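Local structure of coiled-coil and C2 domain-containing protein 1-like (Drosophila melanogaster, 6EI6) at residues G127-N131 and V239-L243; K136-V142 and T158-T164. The protein binds monophosphorylated phosphatidylinositols and supports endosomal protein sorting by regulating the ESCRT-III core component shrub, probably by preventing its inappropriate polymerisation. All blocks are in the same frame, centred on the assembly; numbering follows the deposited sequence.

Contact 1: G127-N131 and V239-L243; sequences GISYN and VGGKL
I128 and K242 face each other as an antiparallel hydrogen-bonded pair, where strands 119-128 and 241-249 lie side by side in one sheet of the C2 beta-sandwich. I128 N donates to K242 O over 2.9 Å, with a moderately bent N-H...O angle of 143°, and K242 N returns a bond to I128 O at 3.1 Å.

The two side chains leave the sheet on the same, partly exposed face, with I128 CB 4.3 Å from K242 CB. Isoleucine suits a strand by its branching at CB, and lysine pairs with it through the apolar base of its chain while the far end leads away from I128.

The other face looks into the sandwich. Here the chain turns at S129 and Y130, and the Y130 side chain folds back along the strand beneath the pair, with Y130 CE1 3.6 Å from K242 O and Y130 OH 3.9 Å from the L243 CD1 methyl. The hydroxyl itself is satisfied by Y169.

Past the last pair regular pairing ends, yet the backbones close in, as two glycines permit. G241 CA sits 3.1 Å from S129 O, and I128 O, S129 O and Y130 CA leave no room there for a CB. G240 adopts a backbone shape natural to glycine at the corner of the chain. N131 closes over that corner: with CG anti to the backbone N (chi1 -177°), its CB lies 3.5 Å from G240 CA. Its amide ND2 reaches V239 O at 3.4 Å, a weak bond with an angle of 128°.

The chemistry therefore divides in two: paired peptides fix the strand register, whereas beyond it close backbone packing, possible because G240 and G241 have no side chains, does most of the work, and the N131 amide adds one weak bond.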
ATOM      1  N   GLY A 127      18.956   4.730  -1.093  1.00 59.39           N
ATOM      2  CA  GLY A 127      19.583   3.516  -0.623  1.00 53.64           C
ATOM      3  C   GLY A 127      20.177   3.775   0.749  1.00 57.91           C
ATOM      4  O   GLY A 127      20.484   4.911   1.118  1.00 55.34           O
ATOM      5  N   ILE A 128      20.304   2.707   1.520  1.00 57.36           N
ATOM      6  CA  ILE A 128      20.701   2.788   2.917  1.00 60.36           C
ATOM      7  C   ILE A 128      21.791   1.748   3.113  1.00 59.18           C
ATOM      8  O   ILE A 128      21.495   0.554   3.221  1.00 58.00           O
ATOM      9  CB  ILE A 128      19.530   2.546   3.886  1.00 57.27           C
ATOM     10  CG1 ILE A 128      18.285   3.312   3.448  1.00 60.00           C
ATOM     11  CG2 ILE A 128      19.949   2.909   5.301  1.00 53.52           C
ATOM     12  CD1 ILE A 128      17.213   3.380   4.526  1.00 61.47           C
ATOM     13  N   SER A 129      23.047   2.189   3.130  1.00 61.44           N
ATOM     14  CA  SER A 129      24.177   1.373   3.556  1.00 58.22           C
ATOM     15  C   SER A 129      24.265   0.050   2.793  1.00 55.72           C
ATOM     16  O   SER A 129      24.214  -1.038   3.366  1.00 54.70           O
ATOM     17  CB  SER A 129      24.109   1.156   5.064  1.00 56.11           C
ATOM     18  OG  SER A 129      23.795   2.387   5.701  1.00 63.01           O
ATOM     19  N   TYR A 130      24.378   0.173   1.471  1.00 58.24           N
ATOM     20  CA  TYR A 130      24.673  -0.983   0.631  1.00 61.53           C
ATOM     21  C   TYR A 130      25.902  -1.717   1.160  1.00 61.24           C
ATOM     22  O   TYR A 130      26.857  -1.097   1.642  1.00 57.94           O
ATOM     23  CB  TYR A 130      24.923  -0.551  -0.820  1.00 61.37           C
ATOM     24  CG  TYR A 130      23.766   0.126  -1.534  1.00 62.95           C
ATOM     25  CD1 TYR A 130      22.443  -0.097  -1.161  1.00 60.82           C
ATOM     26  CD2 TYR A 130      24.001   0.981  -2.606  1.00 64.91           C
ATOM     27  CE1 TYR A 130      21.384   0.536  -1.837  1.00 61.53           C
ATOM     28  CE2 TYR A 130      22.954   1.615  -3.284  1.00 61.94           C
ATOM     29  CZ  TYR A 130      21.650   1.394  -2.898  1.00 59.29           C
ATOM     30  OH  TYR A 130      20.629   2.032  -3.585  1.00 56.91           O
ATOM     31  N   ASN A 131      25.876  -3.049   1.074  1.00 62.18           N
ATOM     32  CA  ASN A 131      27.000  -3.865   1.536  1.00 62.73           C
ATOM     33  C   ASN A 131      27.954  -4.102   0.370  1.00 63.94           C
ATOM     34  O   ASN A 131      28.020  -5.188  -0.218  1.00 59.42           O
ATOM     35  CB  ASN A 131      26.510  -5.177   2.128  1.00 63.75           C
ATOM     36  CG  ASN A 131      27.645  -6.020   2.678  1.00 65.52           C
ATOM     37  OD1 ASN A 131      28.386  -5.566   3.551  1.00 65.09           O
ATOM     38  ND2 ASN A 131      27.786  -7.249   2.179  1.00 60.36           N
ATOM     39  N   VAL A 239      21.374  -9.386   0.917  1.00 57.84           N
ATOM     40  CA  VAL A 239      22.644  -8.886   0.416  1.00 53.26           C
ATOM     41  C   VAL A 239      23.337  -8.021   1.448  1.00 60.32           C
ATOM     42  O   VAL A 239      24.543  -8.138   1.680  1.00 63.82           O
ATOM     43  CB  VAL A 239      22.393  -8.112  -0.900  1.00 54.71           C
ATOM     44  CG1 VAL A 239      23.449  -7.043  -1.130  1.00 50.77           C
ATOM     45  CG2 VAL A 239      22.271  -9.085  -2.082  1.00 55.09           C
ATOM     46  N   GLY A 240      22.586  -7.140   2.079  1.00 55.05           N
ATOM     47  CA  GLY A 240      23.193  -6.077   2.831  1.00 50.50           C
ATOM     48  C   GLY A 240      22.194  -4.963   2.938  1.00 57.54           C
ATOM     49  O   GLY A 240      21.128  -5.159   3.529  1.00 73.31           O
ATOM     50  N   GLY A 241      22.485  -3.817   2.337  1.00 56.52           N
ATOM     51  CA  GLY A 241      21.648  -2.638   2.524  1.00 58.46           C
ATOM     52  C   GLY A 241      20.179  -2.712   2.128  1.00 53.07           C
ATOM     53  O   GLY A 241      19.599  -3.794   1.934  1.00 49.45           O
ATOM     54  N   LYS A 242      19.569  -1.535   1.993  1.00 51.67           N
ATOM     55  CA  LYS A 242      18.133  -1.417   1.795  1.00 55.31           C
ATOM     56  C   LYS A 242      17.837  -0.319   0.789  1.00 54.25           C
ATOM     57  O   LYS A 242      18.648   0.585   0.569  1.00 54.87           O
ATOM     58  CB  LYS A 242      17.389  -1.101   3.104  1.00 51.87           C
ATOM     59  CG  LYS A 242      17.355  -2.230   4.108  1.00 52.94           C
ATOM     60  CD  LYS A 242      16.465  -1.857   5.271  1.00 55.97           C
ATOM     61  CE  LYS A 242      17.225  -1.024   6.283  1.00 58.94           C
ATOM     62  NZ  LYS A 242      17.628  -1.883   7.434  1.00 70.13           N
ATOM     63  N   LEU A 243      16.638  -0.393   0.208  1.00 47.78           N
ATOM     64  CA  LEU A 243      16.131   0.623  -0.706  1.00 49.82           C
ATOM     65  C   LEU A 243      14.772   1.114  -0.207  1.00 51.22           C
ATOM     66  O   LEU A 243      13.907   0.308   0.157  1.00 50.67           O
ATOM     67  CB  LEU A 243      16.019   0.071  -2.137  1.00 43.22           C
ATOM     68  CG  LEU A 243      15.667   1.073  -3.238  1.00 45.33           C
ATOM     69  CD1 LEU A 243      16.768   2.088  -3.437  1.00 47.47           C
ATOM     70  CD2 LEU A 243      15.374   0.373  -4.532  1.00 41.10           C
TER

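Contact 2: K136-V142 and T158-T164; sequences KDVDTYV and TNVIRDT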
ATOM      1  N   LYS A 136      32.998   5.437  -0.105  1.00 83.57           N
ATOM      2  CA  LYS A 136      32.738   6.395  -1.171  1.00 82.57           C
ATOM      3  C   LYS A 136      32.950   5.710  -2.526  1.00 80.93           C
ATOM      4  O   LYS A 136      33.074   4.481  -2.571  1.00 74.46           O
ATOM      5  CB  LYS A 136      33.645   7.614  -0.940  1.00 84.38           C
ATOM      6  CG  LYS A 136      33.488   8.808  -1.867  1.00 86.70           C
ATOM      7  CD  LYS A 136      34.830   9.518  -2.059  1.00 83.64           C
ATOM      8  CE  LYS A 136      35.948   8.587  -2.544  1.00 78.62           C
ATOM      9  NZ  LYS A 136      35.710   7.888  -3.836  1.00 79.36           N
ATOM     10  N   ASP A 137      33.043   6.486  -3.620  1.00 84.04           N
ATOM     11  CA  ASP A 137      32.746   6.071  -4.997  1.00 83.93           C
ATOM     12  C   ASP A 137      32.496   4.582  -5.174  1.00 82.73           C
ATOM     13  O   ASP A 137      33.210   3.881  -5.905  1.00 85.60           O
ATOM     14  CB  ASP A 137      33.825   6.506  -5.996  1.00 85.66           C
ATOM     15  CG  ASP A 137      33.307   6.512  -7.463  1.00 87.20           C
ATOM     16  OD1 ASP A 137      33.254   7.614  -8.062  1.00 89.75           O
ATOM     17  OD2 ASP A 137      32.988   5.437  -8.043  1.00 82.59           O
ATOM     18  N   VAL A 138      31.504   4.096  -4.448  1.00 80.79           N
ATOM     19  CA  VAL A 138      30.500   3.264  -5.082  1.00 75.31           C
ATOM     20  C   VAL A 138      29.539   4.242  -5.758  1.00 74.21           C
ATOM     21  O   VAL A 138      29.126   5.240  -5.153  1.00 72.83           O
ATOM     22  CB  VAL A 138      29.820   2.334  -4.063  1.00 72.47           C
ATOM     23  CG1 VAL A 138      28.781   3.052  -3.203  1.00 72.88           C
ATOM     24  CG2 VAL A 138      29.268   1.106  -4.750  1.00 69.18           C
ATOM     25  N   ASP A 139      29.335   4.059  -7.060  1.00 72.78           N
ATOM     26  CA  ASP A 139      28.383   4.846  -7.829  1.00 71.19           C
ATOM     27  C   ASP A 139      27.230   3.921  -8.165  1.00 71.76           C
ATOM     28  O   ASP A 139      27.456   2.778  -8.584  1.00 65.16           O
ATOM     29  CB  ASP A 139      28.992   5.420  -9.113  1.00 74.36           C
ATOM     30  CG  ASP A 139      30.137   6.374  -8.849  1.00 80.82           C
ATOM     31  OD1 ASP A 139      30.148   7.017  -7.777  1.00 82.00           O
ATOM     32  OD2 ASP A 139      31.031   6.494  -9.724  1.00 84.86           O
ATOM     33  N   THR A 140      26.002   4.401  -7.974  1.00 72.89           N
ATOM     34  CA  THR A 140      24.846   3.525  -8.066  1.00 63.10           C
ATOM     35  C   THR A 140      23.742   4.189  -8.868  1.00 61.57           C
ATOM     36  O   THR A 140      23.663   5.414  -8.977  1.00 64.91           O
ATOM     37  CB  THR A 140      24.325   3.135  -6.682  1.00 62.40           C
ATOM     38  OG1 THR A 140      24.430   4.267  -5.814  1.00 68.49           O
ATOM     39  CG2 THR A 140      25.152   2.010  -6.108  1.00 59.39           C
ATOM     40  N   TYR A 141      22.903   3.341  -9.449  1.00 60.90           N
ATOM     41  CA  TYR A 141      21.668   3.743 -10.099  1.00 55.73           C
ATOM     42  C   TYR A 141      20.701   2.570  -9.969  1.00 53.29           C
ATOM     43  O   TYR A 141      21.112   1.436  -9.705  1.00 53.72           O
ATOM     44  CB  TYR A 141      21.911   4.157 -11.562  1.00 51.05           C
ATOM     45  CG  TYR A 141      22.293   3.015 -12.465  1.00 54.59           C
ATOM     46  CD1 TYR A 141      23.620   2.606 -12.587  1.00 55.22           C
ATOM     47  CD2 TYR A 141      21.328   2.330 -13.185  1.00 52.62           C
ATOM     48  CE1 TYR A 141      23.970   1.546 -13.403  1.00 50.45           C
ATOM     49  CE2 TYR A 141      21.671   1.267 -13.997  1.00 59.49           C
ATOM     50  CZ  TYR A 141      22.997   0.880 -14.102  1.00 55.39           C
ATOM     51  OH  TYR A 141      23.323  -0.186 -14.915  1.00 54.76           O
ATOM     52  N   VAL A 142      19.408   2.847 -10.126  1.00 53.52           N
ATOM     53  CA  VAL A 142      18.360   1.853  -9.904  1.00 49.44           C
ATOM     54  C   VAL A 142      17.514   1.744 -11.166  1.00 47.85           C
ATOM     55  O   VAL A 142      17.061   2.759 -11.698  1.00 55.00           O
ATOM     56  CB  VAL A 142      17.486   2.216  -8.684  1.00 48.59           C
ATOM     57  CG1 VAL A 142      16.522   1.091  -8.353  1.00 44.96           C
ATOM     58  CG2 VAL A 142      18.346   2.567  -7.482  1.00 43.84           C
ATOM     59  N   THR A 158      17.061   5.384 -12.619  1.00 48.66           N
ATOM     60  CA  THR A 158      17.435   6.635 -11.985  1.00 51.73           C
ATOM     61  C   THR A 158      18.767   7.127 -12.541  1.00 62.40           C
ATOM     62  O   THR A 158      19.495   6.408 -13.240  1.00 61.17           O
ATOM     63  CB  THR A 158      17.547   6.476 -10.467  1.00 57.62           C
ATOM     64  OG1 THR A 158      18.865   6.020 -10.112  1.00 54.14           O
ATOM     65  CG2 THR A 158      16.504   5.483  -9.947  1.00 59.48           C
ATOM     66  N   ASN A 159      19.096   8.371 -12.197  1.00 60.78           N
ATOM     67  CA  ASN A 159      20.405   8.917 -12.519  1.00 64.23           C
ATOM     68  C   ASN A 159      21.474   8.099 -11.809  1.00 66.82           C
ATOM     69  O   ASN A 159      21.172   7.105 -11.142  1.00 69.35           O
ATOM     70  CB  ASN A 159      20.512  10.389 -12.097  1.00 65.09           C
ATOM     71  CG  ASN A 159      19.808  11.339 -13.055  1.00 64.65           C
ATOM     72  OD1 ASN A 159      19.347  10.950 -14.139  1.00 62.42           O
ATOM     73  ND2 ASN A 159      19.721  12.600 -12.653  1.00 69.34           N
ATOM     74  N   VAL A 160      22.723   8.513 -11.916  1.00 70.98           N
ATOM     75  CA  VAL A 160      23.804   7.861 -11.207  1.00 67.62           C
ATOM     76  C   VAL A 160      24.226   8.837 -10.117  1.00 69.97           C
ATOM     77  O   VAL A 160      24.838   9.876 -10.392  1.00 77.67           O
ATOM     78  CB  VAL A 160      24.974   7.485 -12.131  1.00 72.40           C
ATOM     79  CG1 VAL A 160      26.042   6.705 -11.360  1.00 67.48           C
ATOM     80  CG2 VAL A 160      24.476   6.685 -13.357  1.00 65.31           C
ATOM     81  N   ILE A 161      23.860   8.541  -8.874  1.00 73.85           N
ATOM     82  CA  ILE A 161      24.507   9.231  -7.770  1.00 78.09           C
ATOM     83  C   ILE A 161      25.948   8.757  -7.714  1.00 78.89           C
ATOM     84  O   ILE A 161      26.261   7.611  -8.083  1.00 75.65           O
ATOM     85  CB  ILE A 161      23.774   8.990  -6.435  1.00 72.69           C
ATOM     86  CG1 ILE A 161      23.839   7.513  -6.040  1.00 74.47           C
ATOM     87  CG2 ILE A 161      22.350   9.487  -6.517  1.00 65.54           C
ATOM     88  CD1 ILE A 161      25.097   7.101  -5.256  1.00 71.84           C
ATOM     89  N   ARG A 162      26.834   9.639  -7.260  1.00 81.26           N
ATOM     90  CA  ARG A 162      28.253   9.339  -7.202  1.00 79.36           C
ATOM     91  C   ARG A 162      28.713   9.407  -5.756  1.00 77.91           C
ATOM     92  O   ARG A 162      28.345  10.337  -5.025  1.00 79.30           O
ATOM     93  CB  ARG A 162      29.068  10.296  -8.096  1.00 82.78           C
ATOM     94  CG  ARG A 162      28.845  10.101  -9.619  1.00 82.80           C
ATOM     95  CD  ARG A 162      29.323  11.311 -10.453  1.00 87.18           C
ATOM     96  NE  ARG A 162      28.217  12.128 -10.963  1.00 91.15           N
ATOM     97  CZ  ARG A 162      28.283  13.444 -11.176  1.00 90.94           C
ATOM     98  NH1 ARG A 162      29.410  14.108 -10.940  1.00 85.90           N
ATOM     99  NH2 ARG A 162      27.219  14.098 -11.632  1.00 83.83           N
ATOM    100  N   ASP A 163      29.460   8.381  -5.340  1.00 74.83           N
ATOM    101  CA  ASP A 163      30.304   8.428  -4.152  1.00 80.79           C
ATOM    102  C   ASP A 163      29.519   8.372  -2.846  1.00 78.61           C
ATOM    103  O   ASP A 163      29.632   9.280  -2.015  1.00 76.59           O
ATOM    104  CB  ASP A 163      31.180   9.692  -4.177  1.00 85.42           C
ATOM    105  CG  ASP A 163      32.063   9.794  -5.431  1.00 84.83           C
ATOM    106  OD1 ASP A 163      32.010   8.908  -6.304  1.00 83.76           O
ATOM    107  OD2 ASP A 163      32.796  10.801  -5.552  1.00 86.17           O
ATOM    108  N   THR A 164      28.748   7.299  -2.644  1.00 75.23           N
ATOM    109  CA  THR A 164      28.083   7.066  -1.363  1.00 68.66           C
ATOM    110  C   THR A 164      27.433   5.691  -1.289  1.00 65.70           C
ATOM    111  O   THR A 164      26.781   5.245  -2.242  1.00 66.26           O
ATOM    112  CB  THR A 164      27.023   8.139  -1.075  1.00 70.78           C
ATOM    113  OG1 THR A 164      26.207   7.714   0.019  1.00 63.31           O
ATOM    114  CG2 THR A 164      26.137   8.406  -2.284  1.00 58.13           C
TER
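T158 OG1 is gripped from two directions: it accepts V142 N at 3.2 Å and donates its own proton to N159 O at 2.7 Å, in the carbonyl plane and on a lone pair. In this way threonine stands in for a backbone acceptor along an irregular edge of the C2 beta-sandwich, where the chain beyond strand 155-157 runs antiparallel to the start of strand 140-145. T158 N completes the join by donating to V142 O at 2.8 Å, and the T158 CG2 methyl packs on V142 CB.

Farther along, T140 and I161 form a single bridge. T140 N gives I161 O a fairly straight bond (154°), but the return bond is weak. Y141 points away from this edge, where its ring meets that of Y198, the planes nearly parallel, and its hydroxyl is bonded to D207, while V160 CG2 covers Y141 CB.

At the loop end, D137, D139 and D163 crowd together. The D139-T140-Y141-V142 sequence resembles the Asp-Pro-Tyr-Val entry of many C2 domains, whose aspartate ligates calcium in calcium-dependent relatives; this domain lacks several such ligands. K136 lies alongside D163, but its NZ remains 4.5 Å from D163 OD2, beyond a salt bridge. D139 OD2 has a long, weak ion pair with R200. The backbone carbonyl V138 O takes T164 N in its plane, and D163 N weakly. D163 N may also offset part of the carboxylate charge, for it meets D139 OD1 at 2.9 Å, nearly along the carboxylate's C-O axis.

Contacts 1 and 2 lie about 12 Å apart, centre to centre, toward the same end of the C2 domain: contact 1 in one sheet, contact 2 at the edge of the other, where a loop runs beside strand 140-145. Strand 119-128 of contact 1 is followed in the chain by strand 140-145 of contact 2; both halves of contact 2 come between the two segments of contact 1, as 239-243 returns much later. Y130 CE2 packs on T140 CG2 at 3.6 Å, and L243 CD2 lies 4.1 Å from V142 CG1. Y169 bonds to Y130 and weakly to T140. Side chains from both thus meet between the two sheets of the C2 domain, which mediates membrane interaction.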